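PDB 3TVA: xylose isomerase domain protein TIM barrel from Planctomyces limnophilus, which probably acts as an isomerase of the xylose isomerase-like family and binds a magnesium ion within a TIM barrel. Local coordinates for residues V25-A30 / A58-A63; Q31-P36 / K271-A276; L91-L94 / S99-A102; N195-L200 / L244-E249; V238-Y243 / T281-K286. All blocks are in the same frame, centred on the assembly; numbering follows the deposited sequence.

Interaction 1 of 5, residues V25-A30 / A58-A63; sequences VHLEVA and AKCDAA
K59 reaches from helix 50-62 to L27 and E28 of helix 27-32, a contact between two successive outer helices of the TIM barrel. It is a compact example of how a lysine can serve both an apolar and a polar partner. Its CG stands opposite the backbone N (chi1 -164°) and the rest of the chain is extended, which carries the methylenes past L27, whose side chain runs the other way; K59 CD lies 3.9 Å from L27 CD2. Beyond the leucine, K59 NZ forms a salt bridge with E28, donating to its OE2 at 2.7 Å. The ammonium meets the syn side of that oxygen but sits 28° out of the carboxylate plane. E28 brings the oxygen there by bending at chi2 (79°), and comes in broadside to K59. Were E28 an alanine, the K59 ammonium would probably lose its carboxylate mate and the long chain would be freer to turn. C60, next in the chain, is buried on the inner side of the contact, where its SG touches both methyls of L27, the nearer being CD2 at 4.0 Å. L27 also rests on I65, in the loop after helix 50-62. The last turn brings in A63, whose CB meets CG of Q31 in helix 27-32 and whose backbone N donates to K59 O at 3.1 Å.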
# COMPACT_ATOMS: atom_id res chain seq x y z
N VAL A 25 -11.85 5.39 1.96
CA VAL A 25 -13.29 5.65 1.94
C VAL A 25 -14.02 4.42 2.44
O VAL A 25 -13.46 3.32 2.42
CB VAL A 25 -13.83 5.98 0.53
CG1 VAL A 25 -13.21 7.27 0.01
CG2 VAL A 25 -13.60 4.83 -0.44
N HIS A 26 -15.25 4.58 2.90
CA HIS A 26 -16.02 3.41 3.31
C HIS A 26 -16.44 2.59 2.10
O HIS A 26 -16.45 3.08 0.97
CB HIS A 26 -17.21 3.81 4.20
CG HIS A 26 -16.79 4.31 5.55
ND1 HIS A 26 -17.49 5.28 6.24
CD2 HIS A 26 -15.74 3.97 6.33
CE1 HIS A 26 -16.88 5.51 7.39
NE2 HIS A 26 -15.82 4.73 7.47
N LEU A 27 -16.76 1.31 2.34
CA LEU A 27 -17.10 0.36 1.28
C LEU A 27 -18.31 0.82 0.45
O LEU A 27 -18.39 0.57 -0.75
CB LEU A 27 -17.37 -1.02 1.89
CG LEU A 27 -17.56 -2.18 0.92
CD1 LEU A 27 -16.22 -2.55 0.32
CD2 LEU A 27 -18.19 -3.37 1.63
N GLU A 28 -19.23 1.51 1.11
CA GLU A 28 -20.42 2.01 0.45
C GLU A 28 -20.08 2.96 -0.71
O GLU A 28 -20.79 3.03 -1.71
CB GLU A 28 -21.33 2.68 1.47
CG GLU A 28 -21.96 1.70 2.46
CD GLU A 28 -21.03 1.26 3.60
OE1 GLU A 28 -19.88 1.76 3.69
OE2 GLU A 28 -21.45 0.40 4.40
N VAL A 29 -18.96 3.66 -0.57
CA VAL A 29 -18.50 4.58 -1.61
C VAL A 29 -17.94 3.78 -2.80
O VAL A 29 -18.24 4.09 -3.96
CB VAL A 29 -17.45 5.56 -1.04
CG1 VAL A 29 -16.78 6.35 -2.15
CG2 VAL A 29 -18.10 6.51 -0.00
N ALA A 30 -17.16 2.75 -2.51
CA ALA A 30 -16.66 1.85 -3.55
C ALA A 30 -17.82 1.27 -4.36
O ALA A 30 -17.73 1.12 -5.58
CB ALA A 30 -15.84 0.74 -2.93
N ALA A 58 -19.12 -11.31 3.81
CA ALA A 58 -20.51 -11.33 3.35
C ALA A 58 -20.96 -9.99 2.74
O ALA A 58 -21.69 -9.94 1.74
CB ALA A 58 -21.45 -11.74 4.47
N LYS A 59 -20.51 -8.89 3.34
CA LYS A 59 -20.84 -7.55 2.85
C LYS A 59 -20.20 -7.28 1.47
O LYS A 59 -20.85 -6.78 0.55
CB LYS A 59 -20.38 -6.51 3.87
CG LYS A 59 -20.99 -5.13 3.70
CD LYS A 59 -20.38 -4.16 4.71
CE LYS A 59 -21.05 -2.79 4.61
NZ LYS A 59 -20.50 -1.82 5.59
N CYS A 60 -18.91 -7.61 1.33
CA CYS A 60 -18.23 -7.47 0.05
C CYS A 60 -18.84 -8.37 -1.03
O CYS A 60 -18.97 -7.97 -2.18
CB CYS A 60 -16.74 -7.79 0.19
SG CYS A 60 -15.89 -6.61 1.24
N ASP A 61 -19.20 -9.60 -0.65
CA ASP A 61 -19.83 -10.51 -1.59
C ASP A 61 -21.14 -9.91 -2.12
O ASP A 61 -21.36 -9.86 -3.33
CB ASP A 61 -20.11 -11.87 -0.92
CG ASP A 61 -18.85 -12.71 -0.76
OD1 ASP A 61 -17.74 -12.22 -1.08
OD2 ASP A 61 -18.97 -13.87 -0.30
N ALA A 62 -21.99 -9.42 -1.22
CA ALA A 62 -23.27 -8.83 -1.62
C ALA A 62 -23.05 -7.61 -2.52
O ALA A 62 -23.88 -7.31 -3.37
CB ALA A 62 -24.11 -8.45 -0.40
N ALA A 63 -21.94 -6.92 -2.31
CA ALA A 63 -21.63 -5.72 -3.09
C ALA A 63 -20.94 -6.02 -4.44
O ALA A 63 -20.71 -5.10 -5.22
CB ALA A 63 -20.80 -4.74 -2.25

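Interaction 2 of 5, residues Q31-P36 / K271-A276; sequences QDLKVP and KDLASA
L33 meets L273 and A274 through methyl and methylene groups alone, and no flat group is stacked between them. The carboxylate of D272, on helix 266-287 but away from L33, is engaged elsewhere: OD2 pairs with R260 in a salt bridge, and OD1 accepts a hydrogen bond from Q268. What remains at the centre is the forked end of L33, and each prong has its own partner. L33 CD1 lies 3.9 Å from L273 CB, while L33 CD2 lies 4.3 Å from A274 CB, so the leucine is set against two consecutive residues of helix 266-287. Because CG lies opposite the carbonyl carbon (chi1 -62°), the fork is presented to that helix, and the two leucine side chains cross at about a right angle. With only a methyl at A274, the backbones approach to 7.2 Å between L33 CA and A274 CA. The chain turns away directly after L33: K34 has a positive phi of 66° and two bonds back into the last turn, a Schellman motif, and one of these runs from K34 N to Q31 O at 3.0 Å. The contact thus joins the first helix of the barrel to the last. Toward the interior, L273 packs on I258 of strand 256-258 and on V25, and its side chain is about 7 Å from that of the magnesium ligand E259. A276, one turn further along helix 266-287, also rests on I258, while P36 leads into strand 37-41.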
# COMPACT_ATOMS: atom_id res chain seq x y z
N GLN A 31 -18.92 0.97 -3.66
CA GLN A 31 -20.14 0.44 -4.27
C GLN A 31 -20.80 1.42 -5.23
O GLN A 31 -21.16 1.05 -6.36
CB GLN A 31 -21.15 0.11 -3.18
CG GLN A 31 -21.06 -1.27 -2.60
CD GLN A 31 -22.29 -1.60 -1.76
OE1 GLN A 31 -23.29 -2.11 -2.27
NE2 GLN A 31 -22.22 -1.29 -0.47
N ASP A 32 -20.97 2.65 -4.75
CA ASP A 32 -21.54 3.73 -5.55
C ASP A 32 -20.75 3.91 -6.85
O ASP A 32 -21.33 4.05 -7.92
CB ASP A 32 -21.55 5.05 -4.74
CG ASP A 32 -22.41 4.97 -3.47
OD1 ASP A 32 -23.35 4.15 -3.42
OD2 ASP A 32 -22.14 5.74 -2.52
N LEU A 33 -19.43 3.89 -6.74
CA LEU A 33 -18.54 4.04 -7.90
C LEU A 33 -18.47 2.79 -8.78
O LEU A 33 -17.94 2.82 -9.89
CB LEU A 33 -17.13 4.41 -7.43
CG LEU A 33 -17.01 5.73 -6.69
CD1 LEU A 33 -15.57 5.93 -6.17
CD2 LEU A 33 -17.45 6.87 -7.59
N LYS A 34 -19.00 1.68 -8.27
CA LYS A 34 -19.10 0.42 -9.00
C LYS A 34 -17.76 -0.24 -9.34
O LYS A 34 -17.68 -1.01 -10.29
CB LYS A 34 -19.93 0.60 -10.29
CG LYS A 34 -21.37 1.05 -10.05
CD LYS A 34 -22.09 1.24 -11.38
CE LYS A 34 -23.59 1.43 -11.20
NZ LYS A 34 -23.89 2.69 -10.46
N VAL A 35 -16.73 0.05 -8.55
CA VAL A 35 -15.44 -0.62 -8.73
C VAL A 35 -15.55 -2.08 -8.29
O VAL A 35 -16.22 -2.39 -7.31
CB VAL A 35 -14.28 0.10 -8.00
CG1 VAL A 35 -14.26 1.57 -8.40
CG2 VAL A 35 -14.40 -0.04 -6.49
N PRO A 36 -14.94 -2.99 -9.07
CA PRO A 36 -14.93 -4.44 -8.78
C PRO A 36 -14.03 -4.89 -7.61
O PRO A 36 -14.24 -5.98 -7.09
CB PRO A 36 -14.44 -5.04 -10.11
CG PRO A 36 -13.52 -3.98 -10.67
CD PRO A 36 -14.20 -2.67 -10.31
N LYS A 271 -14.99 12.81 -5.02
CA LYS A 271 -14.78 13.47 -6.31
C LYS A 271 -13.44 13.09 -6.95
O LYS A 271 -13.38 12.84 -8.16
CB LYS A 271 -14.85 14.99 -6.17
CG LYS A 271 -16.25 15.50 -5.87
CD LYS A 271 -16.31 17.02 -5.77
CE LYS A 271 -17.68 17.49 -5.26
NZ LYS A 271 -17.73 18.96 -5.04
N ASP A 272 -12.38 13.04 -6.15
CA ASP A 272 -11.06 12.74 -6.72
C ASP A 272 -10.96 11.27 -7.09
O ASP A 272 -10.27 10.91 -8.05
CB ASP A 272 -9.92 13.14 -5.77
CG ASP A 272 -9.82 14.66 -5.57
OD1 ASP A 272 -10.48 15.42 -6.32
OD2 ASP A 272 -9.06 15.10 -4.68
N LEU A 273 -11.65 10.41 -6.33
CA LEU A 273 -11.74 9.01 -6.72
C LEU A 273 -12.45 8.88 -8.07
O LEU A 273 -12.02 8.12 -8.94
CB LEU A 273 -12.44 8.16 -5.65
CG LEU A 273 -11.72 7.97 -4.30
CD1 LEU A 273 -12.46 6.97 -3.42
CD2 LEU A 273 -10.27 7.54 -4.48
N ALA A 274 -13.53 9.64 -8.25
CA ALA A 274 -14.31 9.59 -9.48
C ALA A 274 -13.54 10.12 -10.71
O ALA A 274 -13.61 9.53 -11.79
CB ALA A 274 -15.66 10.32 -9.32
N SER A 275 -12.82 11.24 -10.56
CA SER A 275 -11.99 11.72 -11.66
C SER A 275 -10.78 10.78 -11.90
O SER A 275 -10.37 10.56 -13.04
CB SER A 275 -11.55 13.17 -11.43
OG SER A 275 -10.67 13.27 -10.32
N ALA A 276 -10.24 10.19 -10.84
CA ALA A 276 -9.18 9.21 -10.99
C ALA A 276 -9.69 8.02 -11.80
O ALA A 276 -9.01 7.52 -12.70
CB ALA A 276 -8.65 8.74 -9.62

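Interaction 3 of 5, residues L91-L94 / S99-A102; sequences LVPL and SRVA
L91, its CG anti to the carbonyl carbon (chi1 -58°), swings its CD2 methyl against the start of helix 97-114, touching R100 CB at 3.7 Å. The same methyl lies 3.9 Å from the backbone N of V101 and 4.2 Å from V101 CG2, so one prong fills the angle between neighbouring residues. The side chains of L91 and R100 run antiparallel; R100, extended from CG to NE, ends near the ring of P93, where R100 NH1 lies obliquely, 4.3 Å from P93 CG. Further out, hydrogen bonds fix the guanidinium: NH1 donates to the carbonyl oxygens of T88 and G90, and NH2 to that of D75. These oxygens, one ending helix 82-88, the others in loops, probably offset part of the charge of buried R100, whose side chain also touches E77. A second arginine, R97, bonds through NE to L91 O and through NH2 to V92 O, and the L91 backbone is tied to I123. The bonds are consistent with two arginines fixing a long beta-alpha connection of a TIM barrel, running from strand 66-71 through helix 82-88 to helix 97-114, with the L91 side chain about 11 Å from that of the magnesium ligand E158.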
# COMPACT_ATOMS: atom_id res chain seq x y z
N LEU A 91 7.35 -1.48 11.76
CA LEU A 91 7.90 -2.47 12.68
C LEU A 91 9.25 -2.02 13.19
O LEU A 91 9.78 -2.55 14.17
CB LEU A 91 8.07 -3.83 11.98
CG LEU A 91 6.79 -4.43 11.38
CD1 LEU A 91 7.08 -5.85 10.88
CD2 LEU A 91 5.65 -4.44 12.42
N VAL A 92 9.81 -1.00 12.55
CA VAL A 92 11.16 -0.55 12.88
C VAL A 92 11.35 0.02 14.31
O VAL A 92 12.29 -0.39 15.00
CB VAL A 92 11.72 0.40 11.76
CG1 VAL A 92 12.94 1.18 12.26
CG2 VAL A 92 12.06 -0.41 10.51
N PRO A 93 10.47 0.94 14.77
CA PRO A 93 10.63 1.45 16.14
C PRO A 93 10.62 0.33 17.20
O PRO A 93 9.77 -0.57 17.15
CB PRO A 93 9.43 2.38 16.33
CG PRO A 93 9.12 2.85 14.91
CD PRO A 93 9.37 1.62 14.06
N LEU A 94 11.54 0.41 18.15
CA LEU A 94 11.77 -0.70 19.05
C LEU A 94 10.69 -0.88 20.11
O LEU A 94 10.34 -2.00 20.46
CB LEU A 94 13.15 -0.56 19.70
CG LEU A 94 14.30 -0.71 18.70
CD1 LEU A 94 15.64 -0.38 19.35
CD2 LEU A 94 14.30 -2.13 18.15
N SER A 99 4.51 -5.48 19.70
CA SER A 99 3.07 -5.27 19.60
C SER A 99 2.59 -5.20 18.15
O SER A 99 1.52 -5.71 17.81
CB SER A 99 2.65 -3.99 20.34
OG SER A 99 1.26 -3.79 20.24
N ARG A 100 3.38 -4.58 17.29
CA ARG A 100 2.97 -4.44 15.90
C ARG A 100 3.17 -5.72 15.10
O ARG A 100 2.40 -6.03 14.20
CB ARG A 100 3.66 -3.23 15.26
CG ARG A 100 3.18 -1.93 15.91
CD ARG A 100 3.85 -0.70 15.31
NE ARG A 100 3.41 0.53 15.98
CZ ARG A 100 3.94 1.72 15.75
NH1 ARG A 100 4.94 1.85 14.87
NH2 ARG A 100 3.49 2.79 16.40
N VAL A 101 4.21 -6.47 15.45
CA VAL A 101 4.40 -7.79 14.87
C VAL A 101 3.20 -8.69 15.19
O VAL A 101 2.64 -9.34 14.30
CB VAL A 101 5.71 -8.43 15.37
CG1 VAL A 101 5.81 -9.92 14.97
CG2 VAL A 101 6.89 -7.65 14.82
N ALA A 102 2.79 -8.71 16.47
CA ALA A 102 1.63 -9.49 16.89
C ALA A 102 0.33 -9.00 16.22
O ALA A 102 -0.52 -9.80 15.82
CB ALA A 102 1.47 -9.48 18.45

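Interaction 4 of 5, residues N195-L200 / L244-E249; sequences NPIEAL and LTTLWE
Helix segments 196-200 and 244-249 run almost exactly parallel, 5° apart with their axes 10.3 Å from each other, and I197 and T246 bring the backbones nearest. T246 sits between two residues of the other helix that lie one turn apart. With OG1 beside the backbone N (chi1 -56°), T246 CG2 lies anti to it and meets CD2 of L200 at 3.8 Å, and the hydroxyl faces I197, with OG1 3.3 Å from I197 CG2. That hydroxyl is not left to the hydrocarbon, since it hydrogen-bonds to the carbonyl oxygen of A242 one turn back in its own helix. L200 continues inward to L247, nearly perpendicular to it, with L200 CD2 4.0 Å from L247 CD2. Y243 extends the same surface, touching both I197 and L200. The first turn of helix 196-203 is held by N195 at the N-cap: its OD1 accepts from E198 N at 3.2 Å, in the carbonyl plane and on a lone pair, and more weakly from I197 N. These are neighbouring outer helices of the TIM barrel, and the side chain of L247 is about 9 Å from that of the magnesium ligand H211. No hydrogen bond spans the two segments, although E249 forms a salt bridge with R201, the residue just after segment 195-200; their union rests on apolar fit, with the one hydroxyl at the interface satisfied within its own helix.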
# COMPACT_ATOMS: atom_id res chain seq x y z
N ASN A 195 13.27 9.28 -8.44
CA ASN A 195 12.26 9.17 -9.48
C ASN A 195 11.52 7.85 -9.41
O ASN A 195 12.14 6.79 -9.51
CB ASN A 195 12.83 9.37 -10.89
CG ASN A 195 11.73 9.42 -11.95
OD1 ASN A 195 11.31 8.40 -12.51
ND2 ASN A 195 11.22 10.63 -12.20
N PRO A 196 10.20 7.92 -9.25
CA PRO A 196 9.35 6.74 -9.04
C PRO A 196 9.27 5.79 -10.25
O PRO A 196 9.22 4.59 -10.03
CB PRO A 196 7.98 7.35 -8.72
CG PRO A 196 8.01 8.72 -9.36
CD PRO A 196 9.43 9.18 -9.19
N ILE A 197 9.26 6.30 -11.48
CA ILE A 197 9.21 5.39 -12.63
C ILE A 197 10.52 4.59 -12.76
O ILE A 197 10.49 3.40 -13.06
CB ILE A 197 8.88 6.09 -13.96
CG1 ILE A 197 7.69 7.05 -13.81
CG2 ILE A 197 8.58 5.05 -15.06
CD1 ILE A 197 6.49 6.44 -13.12
N GLU A 198 11.66 5.24 -12.53
CA GLU A 198 12.94 4.53 -12.51
C GLU A 198 12.99 3.47 -11.40
O GLU A 198 13.54 2.38 -11.59
CB GLU A 198 14.11 5.49 -12.34
CG GLU A 198 14.29 6.43 -13.53
CD GLU A 198 15.26 7.58 -13.24
OE1 GLU A 198 16.08 7.46 -12.30
OE2 GLU A 198 15.19 8.60 -13.96
N ALA A 199 12.43 3.78 -10.24
CA ALA A 199 12.43 2.83 -9.14
C ALA A 199 11.56 1.62 -9.49
O ALA A 199 11.92 0.49 -9.20
CB ALA A 199 11.93 3.47 -7.84
N LEU A 200 10.40 1.87 -10.09
CA LEU A 200 9.52 0.81 -10.55
C LEU A 200 10.23 -0.18 -11.47
O LEU A 200 10.07 -1.39 -11.32
CB LEU A 200 8.32 1.41 -11.29
CG LEU A 200 7.37 0.39 -11.93
CD1 LEU A 200 6.75 -0.54 -10.86
CD2 LEU A 200 6.29 1.11 -12.73
N LEU A 244 1.63 3.99 -15.93
CA LEU A 244 0.85 2.89 -16.48
C LEU A 244 1.51 2.20 -17.69
O LEU A 244 1.43 0.98 -17.81
CB LEU A 244 -0.56 3.34 -16.84
CG LEU A 244 -1.63 3.11 -15.76
CD1 LEU A 244 -1.23 3.77 -14.48
CD2 LEU A 244 -3.02 3.61 -16.21
N THR A 245 2.16 2.97 -18.55
CA THR A 245 2.80 2.39 -19.71
C THR A 245 4.00 1.54 -19.27
O THR A 245 4.26 0.49 -19.84
CB THR A 245 3.22 3.47 -20.74
OG1 THR A 245 2.14 4.41 -20.92
CG2 THR A 245 3.56 2.85 -22.07
N THR A 246 4.69 1.98 -18.22
CA THR A 246 5.78 1.19 -17.65
C THR A 246 5.27 -0.07 -16.94
O THR A 246 5.85 -1.15 -17.06
CB THR A 246 6.65 2.03 -16.68
OG1 THR A 246 7.14 3.19 -17.36
CG2 THR A 246 7.82 1.21 -16.17
N LEU A 247 4.16 0.05 -16.20
CA LEU A 247 3.54 -1.13 -15.57
C LEU A 247 3.17 -2.16 -16.61
O LEU A 247 3.35 -3.36 -16.41
CB LEU A 247 2.26 -0.73 -14.81
CG LEU A 247 2.43 -0.16 -13.39
CD1 LEU A 247 1.09 0.35 -12.83
CD2 LEU A 247 3.05 -1.21 -12.46
N TRP A 248 2.63 -1.69 -17.73
CA TRP A 248 2.23 -2.61 -18.78
C TRP A 248 3.45 -3.35 -19.32
O TRP A 248 3.42 -4.56 -19.48
CB TRP A 248 1.52 -1.85 -19.90
CG TRP A 248 0.99 -2.75 -20.97
CD1 TRP A 248 1.50 -2.92 -22.24
CD2 TRP A 248 -0.16 -3.59 -20.88
NE1 TRP A 248 0.73 -3.82 -22.93
CE2 TRP A 248 -0.29 -4.26 -22.12
CE3 TRP A 248 -1.09 -3.85 -19.86
CZ2 TRP A 248 -1.33 -5.16 -22.37
CZ3 TRP A 248 -2.11 -4.75 -20.12
CH2 TRP A 248 -2.22 -5.40 -21.37
N GLU A 249 4.53 -2.62 -19.59
CA GLU A 249 5.76 -3.21 -20.11
C GLU A 249 6.35 -4.30 -19.21
O GLU A 249 6.85 -5.32 -19.69
CB GLU A 249 6.82 -2.14 -20.38
CG GLU A 249 8.17 -2.76 -20.71
CD GLU A 249 9.31 -1.76 -20.73
OE1 GLU A 249 9.07 -0.57 -21.08
OE2 GLU A 249 10.46 -2.16 -20.42

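Interaction 5 of 5, residues V238-Y243 / T281-K286; sequences VGMEAY and TGLRKK
L283 and E241 bury the most surface here, and K286 joins them from one turn further along helix 266-287. L283 divides its methyls between two residues: CD2 lies 4.0 Å from the carboxylate carbon CD of E241, and CD1 lies 4.0 Å from CG of M240, a less certain contact, since this selenomethionine is modelled in two conformers and the distance is for one. E241 places its CG opposite the backbone N (chi1 -178°) and extends beyond it, carrying the carboxylate over the leucine toward K286. There K286 NZ donates to E241 OE1 at 2.6 Å, in a salt bridge that uses the syn lone pair of that oxygen. Replacing E241 with an alanine would probably leave the K286 ammonium without its carboxylate and uncover the CD2 methyl of L283. The contact links the last two outer helices of the TIM barrel, 240-249 and 266-287, which are consecutive apart from strand 256-258. G239, at the N-cap of the former, has a positive phi of 75°, and at its backbone angles a side chain would jam against the preceding carbonyl oxygen. On the inner side of the same turn, Y243 OH hydrogen-bonds to the carbonyl oxygen of the magnesium ligand H211.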
# COMPACT_ATOMS: atom_id res chain seq x y z
N VAL A 238 3.93 12.54 -10.86
CA VAL A 238 4.17 11.14 -11.18
C VAL A 238 4.22 10.88 -12.69
O VAL A 238 5.12 10.17 -13.13
CB VAL A 238 3.18 10.16 -10.49
CG1 VAL A 238 3.37 8.74 -11.05
CG2 VAL A 238 3.38 10.16 -8.99
N GLY A 239 3.40 11.54 -13.51
CA GLY A 239 3.25 11.03 -14.87
C GLY A 239 2.42 9.76 -15.03
O GLY A 239 2.96 8.67 -15.23
N MSE A 240 1.11 9.88 -14.79
CA MSE A 240 0.21 8.72 -14.82
C MSE A 240 0.34 7.86 -16.08
O MSE A 240 0.35 6.64 -16.00
CB MSE A 240 -1.24 9.16 -14.61
CG MSE A 240 -2.11 8.15 -13.86
SE MSE A 240 -1.37 7.39 -12.19
CE MSE A 240 -0.59 9.00 -11.39
N GLU A 241 0.44 8.50 -17.24
CA GLU A 241 0.64 7.75 -18.48
C GLU A 241 2.00 7.05 -18.49
O GLU A 241 2.11 5.88 -18.89
CB GLU A 241 0.43 8.62 -19.73
CG GLU A 241 0.59 7.82 -21.00
CD GLU A 241 -0.23 8.36 -22.15
OE1 GLU A 241 -0.40 7.61 -23.14
OE2 GLU A 241 -0.71 9.52 -22.08
N ALA A 242 3.04 7.74 -18.02
CA ALA A 242 4.37 7.13 -17.89
C ALA A 242 4.37 5.93 -16.93
O ALA A 242 4.99 4.90 -17.20
CB ALA A 242 5.39 8.18 -17.44
N TYR A 243 3.65 6.06 -15.82
CA TYR A 243 3.54 5.02 -14.81
C TYR A 243 2.82 3.78 -15.36
O TYR A 243 3.32 2.66 -15.26
CB TYR A 243 2.79 5.59 -13.60
CG TYR A 243 2.52 4.67 -12.42
CD1 TYR A 243 3.51 3.84 -11.92
CD2 TYR A 243 1.29 4.70 -11.78
CE1 TYR A 243 3.26 3.02 -10.82
CE2 TYR A 243 1.03 3.88 -10.68
CZ TYR A 243 2.02 3.05 -10.20
OH TYR A 243 1.77 2.25 -9.08
N THR A 281 -9.53 4.77 -16.51
CA THR A 281 -10.36 4.00 -17.43
C THR A 281 -9.95 4.33 -18.88
O THR A 281 -9.86 3.43 -19.71
CB THR A 281 -11.85 4.28 -17.19
OG1 THR A 281 -12.21 3.80 -15.88
CG2 THR A 281 -12.73 3.59 -18.23
N GLY A 282 -9.70 5.61 -19.15
CA GLY A 282 -9.22 6.03 -20.46
C GLY A 282 -7.83 5.49 -20.75
O GLY A 282 -7.55 5.03 -21.86
N LEU A 283 -6.93 5.54 -19.77
CA LEU A 283 -5.58 5.05 -20.00
C LEU A 283 -5.56 3.52 -20.17
O LEU A 283 -4.82 2.99 -21.00
CB LEU A 283 -4.62 5.48 -18.88
CG LEU A 283 -4.29 6.98 -18.82
CD1 LEU A 283 -3.53 7.30 -17.53
CD2 LEU A 283 -3.49 7.44 -20.04
N ARG A 284 -6.40 2.82 -19.41
CA ARG A 284 -6.52 1.38 -19.57
C ARG A 284 -6.98 1.03 -20.97
O ARG A 284 -6.46 0.10 -21.58
CB ARG A 284 -7.49 0.78 -18.55
CG ARG A 284 -7.60 -0.75 -18.62
CD ARG A 284 -8.53 -1.28 -17.52
NE ARG A 284 -9.91 -0.85 -17.77
CZ ARG A 284 -10.90 -0.96 -16.89
NH1 ARG A 284 -10.67 -1.48 -15.68
NH2 ARG A 284 -12.13 -0.55 -17.21
N LYS A 285 -7.97 1.76 -21.47
CA LYS A 285 -8.51 1.49 -22.80
C LYS A 285 -7.44 1.71 -23.88
O LYS A 285 -7.36 0.97 -24.86
CB LYS A 285 -9.72 2.38 -23.08
CG LYS A 285 -10.34 2.19 -24.45
CD LYS A 285 -11.54 3.10 -24.62
CE LYS A 285 -11.97 3.23 -26.08
NZ LYS A 285 -12.54 1.96 -26.61
N LYS A 286 -6.63 2.75 -23.69
CA LYS A 286 -5.54 3.04 -24.61
C LYS A 286 -4.41 2.00 -24.52
O LYS A 286 -3.97 1.48 -25.54
CB LYS A 286 -4.98 4.43 -24.32
CG LYS A 286 -3.89 4.88 -25.28
CD LYS A 286 -3.24 6.17 -24.80
CE LYS A 286 -2.17 6.63 -25.78
NZ LYS A 286 -1.64 7.98 -25.43

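Four of the five contacts follow the outer helices round one TIM barrel. Interactions 1 and 2 share helix 27-32 and touch, their centres 12 Å apart; interactions 2 and 5 share helix 266-287 without touching, centres 16 Å apart; interactions 5 and 4 share helix 240-249 and touch, 11 Å apart. The result is a run of helices linked pairwise, from 50-62 to 196-203, packed side by side around the barrel that carries the magnesium site. Segments alternate along the chain in each of these pairs, and interaction 2 joins the first helix to the last. Interaction 3, local in sequence, lies 30 to 37 Å from the other centres and packs a loop against helix 97-114, across the chain's centre from interactions 2, 4 and 5.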